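Local coordinates for protein pyroglutamyl-peptidase I (Fervidobacterium islandicum, PDB 6LTQ) that hydrolyses peptides at their amino terminus, releasing pyroglutamate, as a pyrrolidone carboxyl peptidase of a thermophilic, keratin-degrading bacterium, at residues 182-187 / 204-209; 34-39 / 79-84; 133-138 / 145-150; 15-20 / 212-217. One frame throughout, in Å; residues are numbered along the deposited sequence.

Overall arrangement
Contact 4 joins the first strand of the sheet to the end of helix 203-215 and so encloses the other three along the chain, which follow in the order contact 2, contact 3, contact 1. Helix 203-215 serves contacts 1 and 4, whose centres lie about 18 Å apart. Contacts 2, 3 and 4 all reach one mixed sheet, and contacts 2 and 4 use its neighbouring strands 77-83 and 15-22, with centres about 12 Å apart. Contacts 1 and 2 touch through Gln206 and Ile36, and contacts 3 and 4 through Val134 and Ile213. Contacts 2 to 4 thus place three helices on the sheet, while contact 1 ties the turn after strand 175-181 to helix 203-215.

Contact 1: residues 182-187 / 204-209; sequences PFLPEQ and ELQTKA
Gln206 leaves helix 203-215 with CG anti to its own carbonyl carbon (chi1 -62°) and runs extended from there, which carries its carboxamide across to the backbone of Pro182. Leu184 makes the same first turn, and this brings its CD2 within 3.7 Å of Gln206 NE2. The amide nitrogen donates to the main chain: Gln206 NE2 lies 3.0 Å from Pro182 O, with a bent N-H...O angle of 143°. It approaches from above the carbonyl plane, 50° out of it, not along a lone pair. The proline ring slides past the amide in the opposite direction, its CD 4.0 Å from Gln206 NE2. The same nitrogen also donates to Met201 O, so one buried amide serves two backbone carbonyls. With a leucine here, both carbonyls would probably be left without this donor, and the 182-184 turn less firmly tied to the helix. Next to it, Leu184 is the N-cap of helix 185-189, and its N donates to Gln187 OE1 at 2.9 Å, one half of a capping box, the other being impossible for a leucine N-cap. Gln206 packs on Pro32 and Ile36 of helix 32-40, while Pro185 and Leu205 meet Pro144 and Pro185 of the second subunit. The contact therefore fastens the turn after strand 175-181 to helix 203-215, beside helix 32-40 and a subunit interface.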
# COMPACT_ATOMS: atom_id res chain seq x y z
N PRO D 182 -1.39 10.40 -12.04
CA PRO D 182 -2.16 9.17 -11.80
C PRO D 182 -2.75 8.61 -13.08
O PRO D 182 -2.89 9.31 -14.08
CB PRO D 182 -3.29 9.63 -10.85
CG PRO D 182 -2.76 10.89 -10.17
CD PRO D 182 -1.89 11.55 -11.25
N PHE D 183 -3.10 7.33 -13.04
CA PHE D 183 -4.02 6.78 -14.03
C PHE D 183 -5.28 7.63 -14.12
O PHE D 183 -5.75 8.19 -13.12
CB PHE D 183 -4.44 5.37 -13.63
CG PHE D 183 -3.51 4.29 -14.08
CD1 PHE D 183 -2.94 4.30 -15.35
CD2 PHE D 183 -3.26 3.22 -13.25
CE1 PHE D 183 -2.13 3.27 -15.77
CE2 PHE D 183 -2.43 2.18 -13.67
CZ PHE D 183 -1.87 2.21 -14.93
N LEU D 184 -5.84 7.73 -15.33
CA LEU D 184 -7.20 8.19 -15.46
C LEU D 184 -8.16 7.12 -14.95
O LEU D 184 -7.85 5.92 -15.00
CB LEU D 184 -7.54 8.50 -16.93
CG LEU D 184 -6.73 9.62 -17.59
CD1 LEU D 184 -7.04 9.66 -19.10
CD2 LEU D 184 -6.99 10.99 -16.96
N PRO D 185 -9.33 7.51 -14.45
CA PRO D 185 -10.30 6.50 -13.99
C PRO D 185 -10.62 5.45 -15.04
O PRO D 185 -10.72 4.26 -14.71
CB PRO D 185 -11.52 7.34 -13.61
CG PRO D 185 -10.96 8.70 -13.29
CD PRO D 185 -9.81 8.89 -14.25
N GLU D 186 -10.70 5.84 -16.32
CA GLU D 186 -10.99 4.84 -17.35
C GLU D 186 -9.90 3.77 -17.46
O GLU D 186 -10.19 2.63 -17.84
CB GLU D 186 -11.20 5.52 -18.70
CG GLU D 186 -9.97 6.22 -19.20
CD GLU D 186 -10.29 7.24 -20.26
OE1 GLU D 186 -10.15 6.90 -21.46
OE2 GLU D 186 -10.70 8.36 -19.90
N GLN D 187 -8.65 4.11 -17.12
CA GLN D 187 -7.58 3.12 -17.15
C GLN D 187 -7.66 2.14 -16.00
O GLN D 187 -7.18 1.00 -16.12
CB GLN D 187 -6.20 3.80 -17.12
CG GLN D 187 -5.94 4.74 -18.31
CD GLN D 187 -4.61 5.46 -18.22
OE1 GLN D 187 -4.50 6.49 -17.56
NE2 GLN D 187 -3.59 4.91 -18.90
N GLU D 204 -10.13 16.00 -15.81
CA GLU D 204 -10.43 17.39 -15.50
C GLU D 204 -9.55 17.92 -14.37
O GLU D 204 -8.96 19.01 -14.47
CB GLU D 204 -11.92 17.54 -15.16
CG GLU D 204 -12.87 16.92 -16.23
CD GLU D 204 -13.15 15.42 -16.01
OE1 GLU D 204 -14.00 15.08 -15.15
OE2 GLU D 204 -12.56 14.58 -16.72
N LEU D 205 -9.39 17.13 -13.30
CA LEU D 205 -8.58 17.59 -12.18
C LEU D 205 -7.09 17.59 -12.53
O LEU D 205 -6.36 18.53 -12.16
CB LEU D 205 -8.85 16.73 -10.94
CG LEU D 205 -8.20 17.23 -9.64
CD1 LEU D 205 -8.63 18.66 -9.29
CD2 LEU D 205 -8.48 16.26 -8.47
N GLN D 206 -6.61 16.57 -13.25
CA GLN D 206 -5.21 16.57 -13.68
C GLN D 206 -4.91 17.77 -14.58
O GLN D 206 -3.86 18.40 -14.47
CB GLN D 206 -4.86 15.28 -14.42
CG GLN D 206 -5.00 14.01 -13.61
CD GLN D 206 -4.25 12.88 -14.26
OE1 GLN D 206 -3.24 13.09 -14.93
NE2 GLN D 206 -4.75 11.67 -14.07
N THR D 207 -5.83 18.08 -15.50
CA THR D 207 -5.64 19.23 -16.37
C THR D 207 -5.62 20.52 -15.57
O THR D 207 -4.78 21.40 -15.80
CB THR D 207 -6.74 19.25 -17.44
OG1 THR D 207 -6.67 18.04 -18.19
CG2 THR D 207 -6.54 20.43 -18.38
N LYS D 208 -6.52 20.64 -14.59
CA LYS D 208 -6.50 21.81 -13.73
C LYS D 208 -5.16 21.94 -13.01
O LYS D 208 -4.62 23.05 -12.87
CB LYS D 208 -7.67 21.75 -12.74
CG LYS D 208 -7.67 22.88 -11.73
CD LYS D 208 -8.89 22.84 -10.80
CE LYS D 208 -8.86 23.97 -9.77
NZ LYS D 208 -10.05 23.98 -8.87
N ALA D 209 -4.59 20.82 -12.55
CA ALA D 209 -3.32 20.90 -11.84
C ALA D 209 -2.22 21.45 -12.74
O ALA D 209 -1.49 22.37 -12.35
CB ALA D 209 -2.93 19.53 -11.29

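Contact 2: residues 34-39 / 79-84; sequences MRIVKR and LHLGQA
Leu81 stands on an extended strand (phi -108°, psi 145°), and it faces the regular helix carrying Ile36 and Val37, in which Lys38 N bonds to Met34 O at 3.0 Å; no hydrogen bond joins helix to strand. One methyl carries the contact: Leu81 CD1 reaches between the two helix residues. It comes 3.8 Å from Ile36 CG2 and 4.1 Å from Ile36 CB, the isoleucine and leucine side chains crossing at about a right angle. On Val37 it meets CG2 more loosely, at 4.2 Å, and here the two side chains run askew. The two beta-branched residues present different branches. Ile36 turns its CG2, anti to the backbone N, to the strand and sends CG1 and CD1 on toward helix 203-215, whereas Val37 uses the methyl anti to its carbonyl carbon. In Leu81 the first torsion (chi1 -52°) sets CG anti to the carbonyl carbon and brings it toward the helix, and the extended second torsion carries CD1 on to the pair. All three residues are buried. Around them, Ile36 also packs on Leu181 and Gln206, Val37 on Thr52 and Ile54, and Leu19 on Leu81. His80, one residue earlier in the strand, turns to the other face of the sheet, where it bonds to Thr20 and Ser163. Helix 32-40 links strands 15-22 and 48-55, which pair in parallel, so this is the helix of a beta-alpha-beta crossover packed across the inner strand 77-83, as in an alpha/beta fold with helices on both faces of its sheet.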
# COMPACT_ATOMS: atom_id res chain seq x y z
N MET D 34 -0.41 12.57 -22.53
CA MET D 34 -0.79 12.94 -23.90
C MET D 34 -2.14 13.66 -23.92
O MET D 34 -2.28 14.70 -24.58
CB MET D 34 -0.84 11.68 -24.77
CG MET D 34 -1.16 11.87 -26.29
SD MET D 34 -0.98 10.26 -27.10
CE MET D 34 -1.76 10.61 -28.68
N ARG D 35 -3.13 13.16 -23.17
CA ARG D 35 -4.45 13.81 -23.18
C ARG D 35 -4.39 15.23 -22.64
O ARG D 35 -5.04 16.13 -23.20
CB ARG D 35 -5.46 12.99 -22.38
CG ARG D 35 -5.68 11.61 -22.90
CD ARG D 35 -6.74 11.60 -23.98
NE ARG D 35 -7.99 12.17 -23.52
CZ ARG D 35 -8.99 11.46 -23.01
NH1 ARG D 35 -10.11 12.07 -22.62
NH2 ARG D 35 -8.88 10.14 -22.90
N ILE D 36 -3.65 15.46 -21.55
CA ILE D 36 -3.55 16.82 -21.00
C ILE D 36 -2.88 17.75 -21.99
O ILE D 36 -3.26 18.92 -22.13
CB ILE D 36 -2.78 16.82 -19.66
CG1 ILE D 36 -3.53 16.05 -18.57
CG2 ILE D 36 -2.51 18.27 -19.18
CD1 ILE D 36 -2.71 15.98 -17.27
N VAL D 37 -1.81 17.28 -22.64
CA VAL D 37 -1.10 18.12 -23.59
C VAL D 37 -2.04 18.51 -24.73
O VAL D 37 -2.11 19.69 -25.12
CB VAL D 37 0.16 17.40 -24.11
CG1 VAL D 37 0.73 18.15 -25.33
CG2 VAL D 37 1.23 17.31 -23.01
N LYS D 38 -2.80 17.54 -25.24
CA LYS D 38 -3.79 17.83 -26.29
C LYS D 38 -4.83 18.82 -25.79
O LYS D 38 -5.22 19.74 -26.51
CB LYS D 38 -4.47 16.54 -26.76
CG LYS D 38 -3.56 15.55 -27.48
CD LYS D 38 -4.37 14.31 -27.96
CE LYS D 38 -5.26 13.73 -26.84
NZ LYS D 38 -5.83 12.39 -27.15
N ARG D 39 -5.30 18.64 -24.56
CA ARG D 39 -6.31 19.55 -24.03
C ARG D 39 -5.77 20.98 -23.91
O ARG D 39 -6.48 21.94 -24.22
CB ARG D 39 -6.82 19.05 -22.68
CG ARG D 39 -7.93 19.90 -22.12
CD ARG D 39 -8.75 19.13 -21.12
NE ARG D 39 -9.64 18.17 -21.77
CZ ARG D 39 -10.58 17.49 -21.12
NH1 ARG D 39 -10.74 17.67 -19.81
NH2 ARG D 39 -11.35 16.63 -21.77
N LEU D 79 8.36 21.48 -19.05
CA LEU D 79 7.43 20.89 -18.09
C LEU D 79 7.07 19.54 -18.70
O LEU D 79 6.25 19.46 -19.62
CB LEU D 79 6.20 21.78 -17.88
CG LEU D 79 5.15 21.35 -16.85
CD1 LEU D 79 5.82 21.02 -15.51
CD2 LEU D 79 4.08 22.44 -16.66
N HIS D 80 7.73 18.49 -18.22
CA HIS D 80 7.53 17.16 -18.76
C HIS D 80 6.44 16.46 -17.96
O HIS D 80 6.51 16.39 -16.72
CB HIS D 80 8.81 16.33 -18.69
CG HIS D 80 9.93 16.87 -19.52
ND1 HIS D 80 9.84 17.02 -20.89
CD2 HIS D 80 11.17 17.28 -19.16
CE1 HIS D 80 10.99 17.51 -21.34
NE2 HIS D 80 11.81 17.67 -20.32
N LEU D 81 5.45 15.92 -18.67
CA LEU D 81 4.38 15.14 -18.05
C LEU D 81 4.54 13.67 -18.39
O LEU D 81 4.94 13.31 -19.50
CB LEU D 81 2.99 15.61 -18.51
CG LEU D 81 2.67 17.09 -18.39
CD1 LEU D 81 1.21 17.34 -18.85
CD2 LEU D 81 2.91 17.63 -16.96
N GLY D 82 4.19 12.81 -17.43
CA GLY D 82 4.24 11.39 -17.68
C GLY D 82 3.24 10.66 -16.80
O GLY D 82 2.77 11.19 -15.79
N GLN D 83 2.93 9.43 -17.21
CA GLN D 83 2.01 8.57 -16.48
C GLN D 83 2.76 7.83 -15.37
O GLN D 83 3.83 7.26 -15.61
CB GLN D 83 1.36 7.58 -17.44
CG GLN D 83 0.50 6.53 -16.78
CD GLN D 83 0.10 5.44 -17.75
OE1 GLN D 83 -0.76 5.65 -18.62
NE2 GLN D 83 0.73 4.28 -17.63
N ALA D 84 2.23 7.87 -14.15
CA ALA D 84 2.76 7.07 -13.04
C ALA D 84 1.63 6.23 -12.50
O ALA D 84 1.03 6.57 -11.48
CB ALA D 84 3.38 7.97 -11.92

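Contact 3: residues 133-138 / 145-150; sequences AVAELL and AFVSYT
Leu138 approaches Ala145 with its root: CB lies 3.7 Å from Ala145 CB. CG stands back at 4.4 Å from that same methyl, and CD1 bends round to it again at 3.8 Å from Ala145 CB, so the alanine rests in the elbow between the leucine's first carbon and one of its tips. The other tip, Leu138 CD2, turns to helix 203-215 and comes 3.7 Å from Ala209 O. CG is anti to the carbonyl carbon (chi1 -69°), and an extended second torsion (chi2 174°) then sends the two methyls to different neighbours. One turn earlier, Ala135 CB meets Val147 CG2 at 4.1 Å, the valine offering the methyl anti to its carbonyl carbon. Small residues on both sides allow a close approach: the CA atoms of Ala135 and Ala145 are 5.6 Å apart, and the short axes of helix and strand pass at 7.4 Å. No hydrogen bond crosses between the two segments, and the contact is purely apolar. Its surroundings are mixed, for Ala135 and Leu138 also pack on Leu92 and Ile90 of strand 90-97, while Lys139 NZ bonds to Ala145 O. Between Ala145 and Val147, Phe146 has CB turned away from the helix and touches Glu196 of the second subunit. The strand runs back nearly antiparallel to the helix, at 162°, and then pairs in parallel with strand 90-97. This helix-to-strand return is the second half of a beta-alpha-beta connection, although short strand 124-126 intervenes in the first half.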
# COMPACT_ATOMS: atom_id res chain seq x y z
N ALA D 133 7.25 24.78 -3.41
CA ALA D 133 6.24 25.81 -3.64
C ALA D 133 5.19 25.35 -4.65
O ALA D 133 4.02 25.73 -4.52
CB ALA D 133 6.92 27.11 -4.11
N VAL D 134 5.57 24.55 -5.65
CA VAL D 134 4.56 24.00 -6.56
C VAL D 134 3.60 23.10 -5.78
O VAL D 134 2.38 23.24 -5.88
CB VAL D 134 5.23 23.22 -7.71
CG1 VAL D 134 4.16 22.69 -8.70
CG2 VAL D 134 6.25 24.07 -8.44
N ALA D 135 4.16 22.20 -4.97
CA ALA D 135 3.33 21.29 -4.18
C ALA D 135 2.43 22.06 -3.24
O ALA D 135 1.25 21.73 -3.09
CB ALA D 135 4.21 20.31 -3.38
N GLU D 136 2.96 23.10 -2.61
CA GLU D 136 2.16 23.87 -1.68
C GLU D 136 1.03 24.61 -2.39
O GLU D 136 -0.09 24.69 -1.88
CB GLU D 136 3.04 24.84 -0.90
CG GLU D 136 3.41 24.32 0.47
CD GLU D 136 2.24 24.38 1.44
OE1 GLU D 136 2.29 25.21 2.38
OE2 GLU D 136 1.27 23.62 1.26
N LEU D 137 1.30 25.14 -3.59
CA LEU D 137 0.26 25.81 -4.37
C LEU D 137 -0.87 24.86 -4.73
O LEU D 137 -2.05 25.18 -4.58
CB LEU D 137 0.84 26.41 -5.65
CG LEU D 137 -0.17 27.29 -6.40
CD1 LEU D 137 0.47 28.62 -6.77
CD2 LEU D 137 -0.69 26.61 -7.64
N LEU D 138 -0.51 23.67 -5.25
CA LEU D 138 -1.53 22.70 -5.64
C LEU D 138 -2.40 22.28 -4.46
O LEU D 138 -3.63 22.27 -4.56
CB LEU D 138 -0.86 21.49 -6.27
CG LEU D 138 -0.22 21.79 -7.64
CD1 LEU D 138 0.55 20.59 -8.15
CD2 LEU D 138 -1.31 22.21 -8.64
N ALA D 145 -1.11 16.51 -3.98
CA ALA D 145 0.16 16.69 -4.67
C ALA D 145 1.27 16.44 -3.68
O ALA D 145 1.11 16.68 -2.48
CB ALA D 145 0.30 18.09 -5.29
N PHE D 146 2.40 15.94 -4.17
CA PHE D 146 3.50 15.67 -3.26
C PHE D 146 4.79 15.61 -4.05
O PHE D 146 4.80 15.49 -5.28
CB PHE D 146 3.27 14.37 -2.46
CG PHE D 146 2.85 13.20 -3.31
CD1 PHE D 146 3.80 12.38 -3.90
CD2 PHE D 146 1.50 12.93 -3.52
CE1 PHE D 146 3.42 11.28 -4.69
CE2 PHE D 146 1.11 11.85 -4.34
CZ PHE D 146 2.06 11.03 -4.90
N VAL D 147 5.90 15.65 -3.33
CA VAL D 147 7.22 15.63 -3.94
C VAL D 147 7.76 14.21 -3.88
O VAL D 147 7.75 13.56 -2.82
CB VAL D 147 8.17 16.62 -3.24
CG1 VAL D 147 9.58 16.48 -3.81
CG2 VAL D 147 7.64 18.05 -3.41
N SER D 148 8.28 13.75 -5.01
CA SER D 148 8.86 12.42 -5.16
C SER D 148 10.35 12.56 -5.44
O SER D 148 10.80 13.54 -6.04
CB SER D 148 8.18 11.66 -6.31
OG SER D 148 8.95 10.54 -6.74
N TYR D 149 11.12 11.56 -5.00
CA TYR D 149 12.57 11.58 -5.19
C TYR D 149 13.06 10.47 -6.09
O TYR D 149 14.27 10.28 -6.24
CB TYR D 149 13.28 11.52 -3.82
CG TYR D 149 13.11 12.82 -3.11
CD1 TYR D 149 11.93 13.13 -2.45
CD2 TYR D 149 14.13 13.77 -3.12
CE1 TYR D 149 11.77 14.39 -1.81
CE2 TYR D 149 13.99 14.98 -2.51
CZ TYR D 149 12.82 15.29 -1.85
OH TYR D 149 12.70 16.52 -1.24
N THR D 150 12.16 9.71 -6.72
CA THR D 150 12.57 8.83 -7.80
C THR D 150 11.49 8.84 -8.87
O THR D 150 10.31 8.60 -8.58
CB THR D 150 12.84 7.39 -7.31
OG1 THR D 150 12.99 6.55 -8.46
CG2 THR D 150 11.69 6.86 -6.46

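Contact 4: residues 15-20 / 212-217; sequences LSVLLT and LILENL
Beside Leu214 and Leu217, the two leucines that meet Val17, the last turn of helix 203-215 is closed by a doubly held carbonyl: Leu212 O accepts from Asn216 ND2 at 2.8 Å and, weakly, from Asn216 N at 3.2 Å. The side-chain bond is nearly straight (172°), lies in the carbonyl plane on a lone pair, and also lies in the plane of the asparagine amide, which should fix that amide's rotation. Asn216 is the first residue to leave helical geometry, and the chain turns there so that Leu217 follows Leu214 onto the strand. Val17 receives both. With CG1 anti to its backbone N (chi1 173°), it spreads its two methyls to separate partners: CG1 lies 3.7 Å from Leu214 CD2, and CG2 lies 3.7 Å from Leu217 CD2. Each leucine runs askew to the valine. Leu15 and Leu19 point the same way as Val17 but stay farther from the helix. Leu214 and Leu217 continue onto Leu79 and Ile77 of strand 77-83, whereas Leu18 turns to the opposite face and packs on Leu66 and Tyr69 of helix 59-72. No hydrogen bond joins strand and helix end; they are held by van der Waals contact and the burial of apolar side chains. The directional hydrogen bonds are kept within the helix terminus, where they probably help to hold the turn that brings Leu217 to the strand.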
# COMPACT_ATOMS: atom_id res chain seq x y z
N LEU D 15 7.97 33.97 -21.02
CA LEU D 15 8.63 32.67 -20.91
C LEU D 15 8.14 31.71 -21.99
O LEU D 15 6.93 31.54 -22.18
CB LEU D 15 8.39 32.07 -19.52
CG LEU D 15 9.10 32.83 -18.40
CD1 LEU D 15 8.53 32.47 -17.03
CD2 LEU D 15 10.60 32.59 -18.45
N SER D 16 9.08 31.08 -22.69
CA SER D 16 8.76 30.02 -23.64
C SER D 16 8.78 28.69 -22.90
O SER D 16 9.82 28.31 -22.33
CB SER D 16 9.74 30.01 -24.82
OG SER D 16 11.07 29.83 -24.37
N VAL D 17 7.66 27.99 -22.91
CA VAL D 17 7.46 26.77 -22.12
C VAL D 17 7.22 25.61 -23.06
O VAL D 17 6.32 25.67 -23.91
CB VAL D 17 6.29 26.95 -21.15
CG1 VAL D 17 5.97 25.64 -20.44
CG2 VAL D 17 6.61 28.06 -20.16
N LEU D 18 7.99 24.53 -22.89
CA LEU D 18 7.78 23.29 -23.62
C LEU D 18 7.05 22.32 -22.70
O LEU D 18 7.56 21.97 -21.63
CB LEU D 18 9.10 22.69 -24.09
CG LEU D 18 8.98 21.30 -24.71
CD1 LEU D 18 8.03 21.33 -25.92
CD2 LEU D 18 10.35 20.73 -25.10
N LEU D 19 5.82 21.97 -23.07
CA LEU D 19 4.99 21.00 -22.36
C LEU D 19 4.96 19.71 -23.14
O LEU D 19 4.50 19.68 -24.29
CB LEU D 19 3.57 21.55 -22.16
CG LEU D 19 2.60 20.67 -21.38
CD1 LEU D 19 3.00 20.66 -19.88
CD2 LEU D 19 1.19 21.19 -21.57
N THR D 20 5.46 18.63 -22.55
CA THR D 20 5.52 17.36 -23.25
C THR D 20 4.68 16.30 -22.55
O THR D 20 4.45 16.35 -21.34
CB THR D 20 6.97 16.86 -23.39
OG1 THR D 20 7.46 16.45 -22.11
CG2 THR D 20 7.87 17.97 -23.92
N LEU D 212 -2.69 25.09 -13.44
CA LEU D 212 -2.27 25.94 -12.33
C LEU D 212 -0.75 26.10 -12.27
O LEU D 212 -0.26 27.15 -11.84
CB LEU D 212 -2.78 25.37 -11.00
CG LEU D 212 -4.27 25.62 -10.70
CD1 LEU D 212 -4.78 24.64 -9.62
CD2 LEU D 212 -4.48 27.07 -10.27
N ILE D 213 -0.00 25.05 -12.62
CA ILE D 213 1.45 25.19 -12.65
C ILE D 213 1.85 26.21 -13.70
O ILE D 213 2.67 27.11 -13.45
CB ILE D 213 2.13 23.83 -12.90
CG1 ILE D 213 1.87 22.84 -11.74
CG2 ILE D 213 3.64 24.03 -13.10
CD1 ILE D 213 2.31 21.42 -12.08
N LEU D 214 1.27 26.10 -14.90
CA LEU D 214 1.58 27.02 -15.98
C LEU D 214 1.18 28.45 -15.63
O LEU D 214 1.92 29.39 -15.91
CB LEU D 214 0.88 26.58 -17.26
CG LEU D 214 1.40 25.29 -17.89
CD1 LEU D 214 0.42 24.78 -18.95
CD2 LEU D 214 2.82 25.45 -18.45
N GLU D 215 0.02 28.62 -14.99
CA GLU D 215 -0.45 29.96 -14.65
C GLU D 215 0.42 30.63 -13.59
O GLU D 215 0.42 31.86 -13.52
CB GLU D 215 -1.89 29.94 -14.14
CG GLU D 215 -2.95 29.81 -15.20
CD GLU D 215 -4.35 29.68 -14.61
OE1 GLU D 215 -4.47 29.69 -13.37
OE2 GLU D 215 -5.32 29.51 -15.38
N ASN D 216 1.13 29.87 -12.76
CA ASN D 216 1.84 30.46 -11.63
C ASN D 216 3.36 30.29 -11.74
O ASN D 216 4.06 30.42 -10.73
CB ASN D 216 1.31 29.85 -10.33
CG ASN D 216 -0.11 30.28 -10.04
OD1 ASN D 216 -0.34 31.35 -9.48
ND2 ASN D 216 -1.08 29.45 -10.44
N LEU D 217 3.86 30.06 -12.95
CA LEU D 217 5.25 29.66 -13.15
C LEU D 217 6.23 30.66 -12.57
O LEU D 217 7.31 30.28 -12.10
CB LEU D 217 5.51 29.48 -14.65
CG LEU D 217 6.46 28.38 -15.11
CD1 LEU D 217 6.41 27.17 -14.19
CD2 LEU D 217 6.09 27.98 -16.52